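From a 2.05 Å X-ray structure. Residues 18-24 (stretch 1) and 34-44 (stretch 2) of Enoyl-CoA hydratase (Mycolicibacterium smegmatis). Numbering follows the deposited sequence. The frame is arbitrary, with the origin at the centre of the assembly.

Stretch 1 (18-24) TWTIDVP
Stretch 2 (34-44) DFIDAFDAAVD

Residues 18-21 form the end of a β-strand that begins earlier in the chain, with phi/psi of -110/129° at Thr-18, -108/119° at Trp-19, -112/115° at Thr-20 and -64/127° at Ile-21; Asp-22 (-140/79°) and Val-23 (-121/77°) follow in a loop. Residues 34-44 lie within a longer α-helix, with phi of -52 to -67° and psi of -37 to -52°. Strand and helix run antiparallel, their axes at 177° and 11.2 Å apart at closest approach. The register is set by CA-CA distances of 8.0 Å between Val-23 and Phe-35 and 8.3 Å between Trp-19 and Ala-42. No hydrogen bond crosses the interface, which buries 291 Å² in total and is held by apolar and aromatic contacts.

The helix supplies its own backbone bonding, from Ala-38 N to Asp-34 O (3.1 Å) through Asp-44 N to Asp-40 O (3.0 Å). Asp-34 makes no contact with the strand. Phe-35 points toward it, and its t rotamer (chi1 178°, chi2 -88°) carries the ring to two aliphatic side chains. Ile-21, with chi1 m and chi2 t, brings CG2 to 3.8 Å from Phe-35 CE2, while Val-23, chi1 t, places CG2 at a looser 4.4 Å from Phe-35 CD2.

Ile-36, Asp-37 and Ala-38 are out of reach of the strand. One turn beyond Phe-35, Phe-39 leaves the backbone sideways, but chi1 of -165° and chi2 of 82° bring the end of its side chain nearer. Phe-39 CE1 lies 3.9 Å from Trp-19 CZ3. The edge of Trp-19 is directed at the face of Phe-39 in an offset edge-to-face pair, with planes at 87° and the centroids of the Trp-19 six-membered ring and the Phe-39 ring 5.7 Å apart; this arrangement sets the weakly positive ring hydrogens against π density.

Asp-40 and Ala-41 again lie out of reach. Ala-42 points toward the strand and meets Trp-19, whose CA-CB bond points toward the helix with chi1 -58° (m) and chi2 -5°. Ala-42 CB sits over one indole face, 3.7 Å from the centroid of the Trp-19 six-membered ring and 12° off its normal, a well-centred CH-π contact. The ring also lies close to the helix backbone: Trp-19 CZ2 is 3.4 Å from Ala-42 O, and Trp-19 CH2 is 3.6 Å from Val-43 N. Val-43, sideways with chi1 168° (t), adds CG2 at 3.7 Å from Trp-19 CH2. Asp-44 turns away and makes no contact with the strand.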

# COMPACT_ATOMS: atom_id res chain seq x y z
N THR B 18 -13.19 33.30 -0.72
CA THR B 18 -11.85 33.61 -1.20
C THR B 18 -10.94 33.83 -0.00
O THR B 18 -11.28 34.59 0.91
CB THR B 18 -11.85 34.82 -2.12
OG1 THR B 18 -12.76 34.59 -3.20
CG2 THR B 18 -10.46 35.05 -2.70
N TRP B 19 -9.81 33.13 0.01
CA TRP B 19 -8.77 33.29 1.01
C TRP B 19 -7.60 34.00 0.33
O TRP B 19 -7.05 33.47 -0.65
CB TRP B 19 -8.31 31.95 1.56
CG TRP B 19 -9.38 31.11 2.19
CD1 TRP B 19 -10.69 31.45 2.41
CD2 TRP B 19 -9.23 29.77 2.68
NE1 TRP B 19 -11.35 30.42 3.02
CE2 TRP B 19 -10.48 29.37 3.19
CE3 TRP B 19 -8.15 28.88 2.74
CZ2 TRP B 19 -10.68 28.12 3.77
CZ3 TRP B 19 -8.36 27.63 3.31
CH2 TRP B 19 -9.61 27.26 3.80
N THR B 20 -7.24 35.18 0.82
CA THR B 20 -6.16 35.96 0.24
C THR B 20 -5.01 35.99 1.23
O THR B 20 -5.13 36.56 2.32
CB THR B 20 -6.61 37.38 -0.12
OG1 THR B 20 -7.78 37.32 -0.95
CG2 THR B 20 -5.52 38.08 -0.88
N ILE B 21 -3.88 35.37 0.85
CA ILE B 21 -2.67 35.43 1.65
C ILE B 21 -2.21 36.87 1.71
O ILE B 21 -2.06 37.53 0.68
CB ILE B 21 -1.58 34.55 1.03
CG1 ILE B 21 -2.08 33.10 0.87
CG2 ILE B 21 -0.28 34.63 1.87
CD1 ILE B 21 -1.20 32.26 -0.05
N ASP B 22 -1.99 37.39 2.93
CA ASP B 22 -1.65 38.81 3.07
C ASP B 22 -0.55 38.97 4.14
O ASP B 22 -0.80 39.34 5.29
CB ASP B 22 -2.90 39.64 3.39
CG ASP B 22 -2.72 41.14 3.10
OD1 ASP B 22 -1.60 41.56 2.74
OD2 ASP B 22 -3.72 41.90 3.23
N VAL B 23 0.69 38.68 3.75
CA VAL B 23 1.85 38.88 4.62
C VAL B 23 2.78 39.85 3.91
O VAL B 23 3.78 39.43 3.31
CB VAL B 23 2.53 37.54 4.95
CG1 VAL B 23 3.62 37.72 6.00
CG2 VAL B 23 1.50 36.53 5.44
N PRO B 24 2.47 41.16 3.92
CA PRO B 24 3.18 42.09 3.04
C PRO B 24 4.62 42.35 3.44
O PRO B 24 5.40 42.80 2.59
CB PRO B 24 2.35 43.38 3.15
CG PRO B 24 1.74 43.31 4.50
CD PRO B 24 1.43 41.84 4.72
N ASP B 34 1.74 32.83 12.62
CA ASP B 34 0.45 33.51 12.49
C ASP B 34 -0.32 33.02 11.27
O ASP B 34 -1.52 32.73 11.36
CB ASP B 34 0.65 35.02 12.41
CG ASP B 34 0.94 35.63 13.75
OD1 ASP B 34 0.58 35.01 14.78
OD2 ASP B 34 1.55 36.72 13.78
N PHE B 35 0.34 32.94 10.12
CA PHE B 35 -0.36 32.47 8.93
C PHE B 35 -0.83 31.03 9.11
O PHE B 35 -1.96 30.68 8.75
CB PHE B 35 0.52 32.56 7.68
CG PHE B 35 -0.16 32.03 6.46
CD1 PHE B 35 -0.08 30.68 6.14
CD2 PHE B 35 -0.95 32.86 5.68
CE1 PHE B 35 -0.76 30.18 5.04
CE2 PHE B 35 -1.62 32.36 4.57
CZ PHE B 35 -1.52 31.02 4.26
N ILE B 36 0.05 30.16 9.62
CA ILE B 36 -0.30 28.75 9.77
C ILE B 36 -1.54 28.61 10.65
O ILE B 36 -2.48 27.88 10.30
CB ILE B 36 0.90 27.96 10.32
CG1 ILE B 36 2.07 28.04 9.32
CG2 ILE B 36 0.51 26.51 10.58
CD1 ILE B 36 3.40 27.46 9.81
N ASP B 37 -1.58 29.34 11.77
CA ASP B 37 -2.75 29.32 12.65
C ASP B 37 -4.01 29.76 11.92
O ASP B 37 -5.08 29.16 12.10
CB ASP B 37 -2.50 30.21 13.86
CG ASP B 37 -1.47 29.65 14.82
OD1 ASP B 37 -1.19 28.43 14.76
OD2 ASP B 37 -0.94 30.43 15.64
N ALA B 38 -3.92 30.82 11.11
CA ALA B 38 -5.09 31.31 10.38
C ALA B 38 -5.54 30.31 9.32
O ALA B 38 -6.74 30.15 9.06
CB ALA B 38 -4.76 32.65 9.72
N PHE B 39 -4.59 29.63 8.68
CA PHE B 39 -4.93 28.64 7.67
C PHE B 39 -5.64 27.45 8.31
O PHE B 39 -6.66 26.99 7.81
CB PHE B 39 -3.66 28.21 6.92
CG PHE B 39 -3.93 27.47 5.64
CD1 PHE B 39 -4.24 28.15 4.47
CD2 PHE B 39 -3.86 26.09 5.60
CE1 PHE B 39 -4.48 27.48 3.29
CE2 PHE B 39 -4.11 25.39 4.41
CZ PHE B 39 -4.42 26.09 3.26
N ASP B 40 -5.12 26.97 9.45
CA ASP B 40 -5.84 25.97 10.24
C ASP B 40 -7.27 26.41 10.52
O ASP B 40 -8.22 25.67 10.26
CB ASP B 40 -5.11 25.70 11.56
CG ASP B 40 -4.14 24.55 11.47
OD1 ASP B 40 -4.33 23.64 10.63
OD2 ASP B 40 -3.17 24.54 12.26
N ALA B 41 -7.44 27.63 11.04
CA ALA B 41 -8.77 28.11 11.42
C ALA B 41 -9.69 28.21 10.20
O ALA B 41 -10.87 27.84 10.28
CB ALA B 41 -8.67 29.46 12.13
N ALA B 42 -9.16 28.70 9.07
CA ALA B 42 -9.98 28.86 7.87
C ALA B 42 -10.48 27.51 7.36
O ALA B 42 -11.65 27.38 6.97
CB ALA B 42 -9.19 29.58 6.78
N VAL B 43 -9.62 26.50 7.35
CA VAL B 43 -10.04 25.16 6.94
C VAL B 43 -11.13 24.64 7.87
O VAL B 43 -12.16 24.13 7.42
CB VAL B 43 -8.84 24.20 6.87
CG1 VAL B 43 -9.32 22.75 6.74
CG2 VAL B 43 -7.97 24.55 5.68
N ASP B 44 -10.90 24.75 9.18
CA ASP B 44 -11.89 24.24 10.12
C ASP B 44 -13.22 24.99 10.00
O ASP B 44 -14.29 24.39 10.15
CB ASP B 44 -11.35 24.30 11.55
CG ASP B 44 -10.26 23.28 11.80
OD1 ASP B 44 -10.10 22.39 10.94
OD2 ASP B 44 -9.58 23.36 12.84